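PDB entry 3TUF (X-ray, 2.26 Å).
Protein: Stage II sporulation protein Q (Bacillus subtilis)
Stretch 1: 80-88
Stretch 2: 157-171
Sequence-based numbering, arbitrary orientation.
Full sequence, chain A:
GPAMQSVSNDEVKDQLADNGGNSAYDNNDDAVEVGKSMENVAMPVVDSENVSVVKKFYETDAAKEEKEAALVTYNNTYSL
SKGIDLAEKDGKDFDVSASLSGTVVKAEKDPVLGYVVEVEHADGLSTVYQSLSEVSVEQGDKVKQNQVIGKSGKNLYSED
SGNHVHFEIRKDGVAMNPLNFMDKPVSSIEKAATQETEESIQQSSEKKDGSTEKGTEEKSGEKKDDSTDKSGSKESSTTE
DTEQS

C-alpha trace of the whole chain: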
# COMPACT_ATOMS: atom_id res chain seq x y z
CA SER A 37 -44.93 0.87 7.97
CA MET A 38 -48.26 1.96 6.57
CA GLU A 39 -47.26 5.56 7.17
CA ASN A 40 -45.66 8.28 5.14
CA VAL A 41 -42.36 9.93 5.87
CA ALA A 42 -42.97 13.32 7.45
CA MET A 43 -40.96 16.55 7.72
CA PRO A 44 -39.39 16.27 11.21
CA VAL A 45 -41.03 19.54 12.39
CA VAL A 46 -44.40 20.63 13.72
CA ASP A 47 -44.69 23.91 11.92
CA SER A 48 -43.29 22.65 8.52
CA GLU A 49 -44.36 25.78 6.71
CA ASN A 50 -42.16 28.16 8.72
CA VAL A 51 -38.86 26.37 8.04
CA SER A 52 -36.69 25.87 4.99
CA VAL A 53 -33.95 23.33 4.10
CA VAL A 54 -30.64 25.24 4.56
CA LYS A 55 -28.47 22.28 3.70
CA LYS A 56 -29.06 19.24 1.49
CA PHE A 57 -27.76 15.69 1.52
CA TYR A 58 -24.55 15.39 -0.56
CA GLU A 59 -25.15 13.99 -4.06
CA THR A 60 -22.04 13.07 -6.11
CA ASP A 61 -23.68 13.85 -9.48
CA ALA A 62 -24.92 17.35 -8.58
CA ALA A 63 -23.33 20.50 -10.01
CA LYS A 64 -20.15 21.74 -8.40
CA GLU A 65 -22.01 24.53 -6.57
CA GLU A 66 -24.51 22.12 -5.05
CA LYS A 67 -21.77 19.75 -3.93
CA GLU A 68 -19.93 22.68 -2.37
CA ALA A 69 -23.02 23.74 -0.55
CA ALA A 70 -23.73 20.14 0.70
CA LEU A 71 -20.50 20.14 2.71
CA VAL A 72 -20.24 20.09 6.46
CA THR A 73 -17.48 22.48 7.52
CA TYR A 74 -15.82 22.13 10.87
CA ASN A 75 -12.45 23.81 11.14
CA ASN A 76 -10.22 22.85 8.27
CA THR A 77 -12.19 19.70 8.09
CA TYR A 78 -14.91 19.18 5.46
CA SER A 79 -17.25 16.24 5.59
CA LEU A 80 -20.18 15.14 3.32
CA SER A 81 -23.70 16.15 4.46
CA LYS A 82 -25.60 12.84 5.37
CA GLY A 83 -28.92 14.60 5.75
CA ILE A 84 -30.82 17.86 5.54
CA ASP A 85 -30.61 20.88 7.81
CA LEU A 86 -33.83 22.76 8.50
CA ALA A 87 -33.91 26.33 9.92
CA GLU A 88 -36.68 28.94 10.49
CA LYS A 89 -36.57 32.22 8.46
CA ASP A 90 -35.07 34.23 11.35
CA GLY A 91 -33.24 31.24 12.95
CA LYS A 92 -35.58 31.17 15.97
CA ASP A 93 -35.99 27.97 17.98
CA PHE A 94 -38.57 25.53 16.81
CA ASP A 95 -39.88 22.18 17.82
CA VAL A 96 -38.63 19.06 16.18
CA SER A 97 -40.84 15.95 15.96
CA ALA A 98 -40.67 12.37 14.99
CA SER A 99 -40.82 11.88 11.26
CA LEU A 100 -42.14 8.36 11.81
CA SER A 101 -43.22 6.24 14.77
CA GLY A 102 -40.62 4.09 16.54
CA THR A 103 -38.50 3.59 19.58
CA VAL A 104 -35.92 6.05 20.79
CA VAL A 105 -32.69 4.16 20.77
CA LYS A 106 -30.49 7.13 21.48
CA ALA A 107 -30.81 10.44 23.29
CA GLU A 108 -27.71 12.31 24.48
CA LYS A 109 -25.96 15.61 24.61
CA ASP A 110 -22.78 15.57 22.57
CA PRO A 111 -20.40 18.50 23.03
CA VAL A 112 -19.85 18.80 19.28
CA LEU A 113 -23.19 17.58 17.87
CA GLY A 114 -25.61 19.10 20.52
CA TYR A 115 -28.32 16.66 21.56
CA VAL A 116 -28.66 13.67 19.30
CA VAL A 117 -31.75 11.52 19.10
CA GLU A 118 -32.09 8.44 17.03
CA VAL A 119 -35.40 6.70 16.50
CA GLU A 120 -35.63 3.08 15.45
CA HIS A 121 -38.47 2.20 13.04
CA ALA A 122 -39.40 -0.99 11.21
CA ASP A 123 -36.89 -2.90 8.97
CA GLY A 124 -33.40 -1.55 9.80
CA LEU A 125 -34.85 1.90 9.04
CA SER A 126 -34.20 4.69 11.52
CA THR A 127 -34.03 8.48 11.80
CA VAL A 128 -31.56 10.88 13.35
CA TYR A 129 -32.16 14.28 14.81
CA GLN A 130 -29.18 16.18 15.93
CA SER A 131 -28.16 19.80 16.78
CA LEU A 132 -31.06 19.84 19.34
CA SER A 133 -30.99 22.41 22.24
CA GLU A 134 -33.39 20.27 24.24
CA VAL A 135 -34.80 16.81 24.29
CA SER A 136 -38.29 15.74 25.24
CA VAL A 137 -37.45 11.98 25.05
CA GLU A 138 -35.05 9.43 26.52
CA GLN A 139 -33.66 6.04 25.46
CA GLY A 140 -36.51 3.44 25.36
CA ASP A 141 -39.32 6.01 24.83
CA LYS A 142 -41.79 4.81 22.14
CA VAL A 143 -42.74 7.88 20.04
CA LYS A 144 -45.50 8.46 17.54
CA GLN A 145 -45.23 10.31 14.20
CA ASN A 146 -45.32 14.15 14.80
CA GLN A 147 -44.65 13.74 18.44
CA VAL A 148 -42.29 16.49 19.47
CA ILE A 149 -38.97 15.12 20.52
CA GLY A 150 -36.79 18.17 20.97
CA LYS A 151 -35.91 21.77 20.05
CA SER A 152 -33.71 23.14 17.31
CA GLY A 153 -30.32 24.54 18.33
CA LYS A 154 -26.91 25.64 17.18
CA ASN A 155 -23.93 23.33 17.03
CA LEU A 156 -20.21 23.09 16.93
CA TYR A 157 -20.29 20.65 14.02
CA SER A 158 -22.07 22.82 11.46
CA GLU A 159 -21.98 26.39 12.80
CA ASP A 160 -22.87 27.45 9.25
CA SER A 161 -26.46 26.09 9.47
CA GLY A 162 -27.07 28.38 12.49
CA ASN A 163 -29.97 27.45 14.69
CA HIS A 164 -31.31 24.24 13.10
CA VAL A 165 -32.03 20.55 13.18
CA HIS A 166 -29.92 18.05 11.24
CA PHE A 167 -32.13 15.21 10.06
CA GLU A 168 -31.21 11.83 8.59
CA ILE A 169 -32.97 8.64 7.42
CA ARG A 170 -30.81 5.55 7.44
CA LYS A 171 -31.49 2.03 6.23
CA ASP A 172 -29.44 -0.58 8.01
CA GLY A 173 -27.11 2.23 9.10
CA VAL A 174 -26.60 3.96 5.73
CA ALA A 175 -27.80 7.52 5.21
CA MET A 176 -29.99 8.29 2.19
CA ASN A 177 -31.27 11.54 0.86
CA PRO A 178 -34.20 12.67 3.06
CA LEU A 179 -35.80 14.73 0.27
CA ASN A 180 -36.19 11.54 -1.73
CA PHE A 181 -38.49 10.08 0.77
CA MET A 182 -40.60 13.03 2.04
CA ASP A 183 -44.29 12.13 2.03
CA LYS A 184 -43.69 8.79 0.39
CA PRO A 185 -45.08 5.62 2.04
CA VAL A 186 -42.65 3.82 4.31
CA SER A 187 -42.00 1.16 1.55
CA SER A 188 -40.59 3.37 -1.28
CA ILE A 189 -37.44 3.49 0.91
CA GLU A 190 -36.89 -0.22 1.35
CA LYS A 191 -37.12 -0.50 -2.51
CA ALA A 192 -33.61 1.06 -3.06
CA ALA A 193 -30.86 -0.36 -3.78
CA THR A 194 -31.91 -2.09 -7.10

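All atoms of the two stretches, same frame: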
# COMPACT_ATOMS: atom_id res chain seq x y z
N LEU A 80 -19.07 15.17 4.29
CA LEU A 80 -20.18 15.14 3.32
C LEU A 80 -21.45 15.36 4.12
O LEU A 80 -21.52 14.87 5.24
CB LEU A 80 -20.31 13.75 2.72
CG LEU A 80 -19.16 13.23 1.84
CD1 LEU A 80 -19.67 11.98 1.16
CD2 LEU A 80 -18.68 14.24 0.84
N SER A 81 -22.48 16.06 3.62
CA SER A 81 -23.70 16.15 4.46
C SER A 81 -24.53 14.84 4.38
O SER A 81 -24.85 14.43 3.30
CB SER A 81 -24.53 17.32 4.05
OG SER A 81 -25.83 17.17 4.57
N LYS A 82 -24.89 14.16 5.48
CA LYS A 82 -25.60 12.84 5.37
C LYS A 82 -27.11 12.95 5.64
O LYS A 82 -27.89 11.90 5.91
CB LYS A 82 -24.93 11.81 6.29
CG LYS A 82 -23.53 11.34 5.76
CD LYS A 82 -23.58 10.97 4.22
CE LYS A 82 -22.47 10.03 3.76
NZ LYS A 82 -22.90 9.30 2.55
N GLY A 83 -27.52 14.22 5.54
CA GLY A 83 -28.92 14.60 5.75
C GLY A 83 -29.26 16.03 5.36
O GLY A 83 -28.47 16.74 4.69
N ILE A 84 -30.46 16.48 5.77
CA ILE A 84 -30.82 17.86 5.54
C ILE A 84 -30.77 18.63 6.85
O ILE A 84 -30.94 18.03 7.95
CB ILE A 84 -32.19 17.96 4.93
CG1 ILE A 84 -33.22 17.39 5.92
CG2 ILE A 84 -32.21 17.20 3.59
CD1 ILE A 84 -34.64 17.19 5.40
N ASP A 85 -30.52 19.93 6.72
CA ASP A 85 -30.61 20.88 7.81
C ASP A 85 -31.78 21.80 7.57
O ASP A 85 -31.89 22.42 6.52
CB ASP A 85 -29.35 21.72 7.90
CG ASP A 85 -28.11 20.90 8.40
OD1 ASP A 85 -28.28 19.70 8.84
OD2 ASP A 85 -26.98 21.48 8.35
N LEU A 86 -32.64 21.90 8.57
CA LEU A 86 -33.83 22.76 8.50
C LEU A 86 -33.63 23.92 9.44
O LEU A 86 -33.17 23.70 10.58
CB LEU A 86 -35.05 21.96 8.96
CG LEU A 86 -35.41 20.94 7.91
CD1 LEU A 86 -36.29 19.80 8.48
CD2 LEU A 86 -36.08 21.65 6.65
N ALA A 87 -33.92 25.14 8.98
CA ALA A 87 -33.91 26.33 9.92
C ALA A 87 -35.10 27.24 9.57
O ALA A 87 -35.60 27.17 8.43
CB ALA A 87 -32.60 27.10 9.90
N GLU A 88 -35.56 28.01 10.57
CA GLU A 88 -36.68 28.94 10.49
C GLU A 88 -36.16 30.25 9.87
O GLU A 88 -34.97 30.59 10.05
CB GLU A 88 -37.24 29.20 11.91
CG GLU A 88 -38.44 30.22 12.03
CD GLU A 88 -38.01 31.73 12.22
OE1 GLU A 88 -36.97 32.00 12.87
OE2 GLU A 88 -38.72 32.66 11.73
N TYR A 157 -20.49 21.39 15.26
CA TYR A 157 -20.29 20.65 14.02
C TYR A 157 -20.57 21.46 12.72
O TYR A 157 -19.68 21.65 11.88
CB TYR A 157 -21.17 19.40 14.10
CG TYR A 157 -20.73 18.26 13.22
CD1 TYR A 157 -19.50 17.60 13.44
CD2 TYR A 157 -21.54 17.82 12.18
CE1 TYR A 157 -19.11 16.54 12.65
CE2 TYR A 157 -21.16 16.77 11.38
CZ TYR A 157 -19.95 16.14 11.62
OH TYR A 157 -19.59 15.10 10.80
N SER A 158 -21.79 21.97 12.58
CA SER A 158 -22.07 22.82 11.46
C SER A 158 -22.47 24.20 11.95
O SER A 158 -23.64 24.49 12.04
CB SER A 158 -23.16 22.19 10.56
OG SER A 158 -24.01 21.30 11.31
N GLU A 159 -21.53 25.08 12.27
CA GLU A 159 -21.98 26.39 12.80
C GLU A 159 -22.67 27.14 11.71
O GLU A 159 -23.49 28.01 12.00
CB GLU A 159 -20.85 27.26 13.33
CG GLU A 159 -19.59 26.48 13.69
CD GLU A 159 -18.90 27.06 14.90
OE1 GLU A 159 -18.82 28.31 14.99
OE2 GLU A 159 -18.44 26.25 15.75
N ASP A 160 -22.33 26.80 10.46
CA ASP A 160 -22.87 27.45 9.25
C ASP A 160 -24.40 27.30 9.01
O ASP A 160 -24.98 28.08 8.28
CB ASP A 160 -22.05 27.06 7.97
CG ASP A 160 -22.43 25.67 7.41
OD1 ASP A 160 -23.27 25.62 6.48
OD2 ASP A 160 -21.92 24.62 7.89
N SER A 161 -25.04 26.30 9.61
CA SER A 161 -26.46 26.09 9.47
C SER A 161 -27.22 26.77 10.63
O SER A 161 -28.41 26.39 10.95
CB SER A 161 -26.74 24.61 9.61
OG SER A 161 -26.04 23.88 8.65
N GLY A 162 -26.55 27.73 11.28
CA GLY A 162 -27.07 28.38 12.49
C GLY A 162 -27.94 27.52 13.39
O GLY A 162 -27.64 26.36 13.74
N ASN A 163 -29.05 28.11 13.78
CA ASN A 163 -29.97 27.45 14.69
C ASN A 163 -30.81 26.51 13.84
O ASN A 163 -31.55 26.97 12.99
CB ASN A 163 -30.76 28.50 15.45
CG ASN A 163 -31.86 27.91 16.33
OD1 ASN A 163 -32.21 26.73 16.27
ND2 ASN A 163 -32.41 28.75 17.17
N HIS A 164 -30.66 25.20 14.03
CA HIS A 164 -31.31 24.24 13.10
C HIS A 164 -31.59 22.86 13.65
O HIS A 164 -31.22 22.56 14.77
CB HIS A 164 -30.40 24.03 11.92
CG HIS A 164 -29.15 23.23 12.24
ND1 HIS A 164 -28.07 23.76 12.93
CD2 HIS A 164 -28.82 21.95 11.93
CE1 HIS A 164 -27.13 22.84 13.04
NE2 HIS A 164 -27.56 21.73 12.45
N VAL A 165 -32.17 21.98 12.85
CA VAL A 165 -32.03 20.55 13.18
C VAL A 165 -31.37 19.83 11.99
O VAL A 165 -31.71 20.11 10.84
CB VAL A 165 -33.41 19.89 13.52
CG1 VAL A 165 -34.44 20.08 12.36
CG2 VAL A 165 -33.26 18.43 13.79
N HIS A 166 -30.40 18.95 12.25
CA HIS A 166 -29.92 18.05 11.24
C HIS A 166 -30.75 16.77 11.25
O HIS A 166 -30.92 16.15 12.30
CB HIS A 166 -28.48 17.69 11.51
CG HIS A 166 -27.85 16.79 10.47
ND1 HIS A 166 -27.52 17.24 9.21
CD2 HIS A 166 -27.50 15.49 10.51
CE1 HIS A 166 -26.97 16.25 8.52
NE2 HIS A 166 -26.96 15.17 9.28
N PHE A 167 -31.26 16.35 10.10
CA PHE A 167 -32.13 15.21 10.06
C PHE A 167 -31.66 14.15 9.04
O PHE A 167 -31.28 14.46 7.89
CB PHE A 167 -33.49 15.69 9.68
CG PHE A 167 -34.44 14.60 9.36
CD1 PHE A 167 -34.87 13.75 10.36
CD2 PHE A 167 -34.90 14.43 8.08
CE1 PHE A 167 -35.75 12.72 10.12
CE2 PHE A 167 -35.81 13.38 7.80
CZ PHE A 167 -36.24 12.51 8.82
N GLU A 168 -31.71 12.88 9.43
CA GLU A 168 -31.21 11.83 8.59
C GLU A 168 -32.16 10.64 8.62
O GLU A 168 -32.85 10.42 9.64
CB GLU A 168 -29.83 11.41 9.10
CG GLU A 168 -28.74 12.49 8.96
CD GLU A 168 -27.40 11.98 9.46
OE1 GLU A 168 -27.37 10.76 9.83
OE2 GLU A 168 -26.39 12.76 9.49
N ILE A 169 -32.22 9.91 7.49
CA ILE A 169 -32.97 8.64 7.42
C ILE A 169 -31.88 7.74 7.01
O ILE A 169 -31.11 8.12 6.09
CB ILE A 169 -34.00 8.51 6.25
CG1 ILE A 169 -34.76 9.78 6.01
CG2 ILE A 169 -35.01 7.39 6.45
CD1 ILE A 169 -33.85 10.75 5.29
N ARG A 170 -31.82 6.58 7.68
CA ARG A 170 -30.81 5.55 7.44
C ARG A 170 -31.52 4.22 7.29
O ARG A 170 -32.52 3.96 8.00
CB ARG A 170 -29.81 5.46 8.60
CG ARG A 170 -29.24 6.79 9.04
CD ARG A 170 -28.07 6.68 9.93
NE ARG A 170 -26.97 7.21 9.16
CZ ARG A 170 -26.14 8.15 9.60
NH1 ARG A 170 -26.28 8.60 10.86
NH2 ARG A 170 -25.17 8.60 8.77
N LYS A 171 -31.02 3.40 6.37
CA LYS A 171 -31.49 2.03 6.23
C LYS A 171 -30.31 1.12 6.49
O LYS A 171 -29.23 1.24 5.85
CB LYS A 171 -32.09 1.78 4.85
CG LYS A 171 -32.21 0.31 4.47
CD LYS A 171 -33.44 -0.37 5.04
CE LYS A 171 -33.67 -1.69 4.31
NZ LYS A 171 -34.03 -2.79 5.25

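The two stretches, at least 73 residues apart in sequence wherever they touch, meet as neighbouring antiparallel strands and together bury 606 Å² of surface. The strand axes approach to 4.8 Å, with an angle of 144° between their N-to-C directions; the strands run antiparallel, with the twist usual in a β-sheet.

Four backbone hydrogen bonds set the register. I84 and F167 form one hydrogen-bonded pair, with I84 N donating to F167 O at 3.0 Å and F167 N donating to I84 O at 2.7 Å. L86 and V165 repeat the pattern: L86 N lies 3.0 Å from V165 O, and V165 N lies 3.0 Å from L86 O. Between them D85 and H166 make a non-hydrogen-bonded pair, where the CA atoms draw in to 4.5 Å, against 5.4 and 5.5 Å in the flanking pairs. This closeness brings CA-H groups onto carbonyls already engaged in the ladder. D85 CA is 3.3 Å from V165 O, and H166 CA is 3.4 Å from I84 O. A further contact of this type, G83 CA to F167 O at 3.2 Å, extends the close packing beyond the I84–F167 pair. At G83 the absence of a side chain matters, since an ideally placed CB would lie 2.1 Å from F167 O and 2.6 Å from E168 CG.

The polar side-chain contacts centre on D85, whose carboxylate binds two residues of the other stretch. H166 ND1 donates to D85 OD1 at 2.6 Å, and this oxygen lies at the edge of the imidazole, near the ring plane, as suits an in-plane N-H donor. The second oxygen, D85 OD2, accepts from S161 OG, also at 2.6 Å, which ties S161, ahead of the strand in sequence, to the same carboxylate. The network continues within the second stretch. H166 NE2 donates to E168 OE2 over a very short 2.5 Å, so both ring nitrogens of H166 are engaged by carboxylates and both act as donors, as expected of a protonated imidazole. E168 in turn forms a salt bridge with R170, its OE1 lying 2.6 Å from R170 NH1, although the position of that oxygen is less certain. H164 is held differently: its ND1 donates to G162 O at 2.8 Å, while its CD2 comes within 3.8 Å of D85 CG.

Apolar contacts occupy the sheet face opposite D85 and H166. Here I84 CD1 meets F167 CD2 at 3.9 Å, at the edge of the phenyl ring, and L86 CB lies 3.9 Å from V165 CG1. Each pair thus combines backbone hydrogen bonds with side-chain packing.

Van der Waals contacts close the two ends. K82 CB approaches E168 OE2 to 3.6 Å and R170 NH2 to 4.1 Å, while the end of the lysine side chain leads away and is hydrogen-bonded elsewhere in the structure. Toward the other end, A87 CB packs 3.3 Å from N163 O.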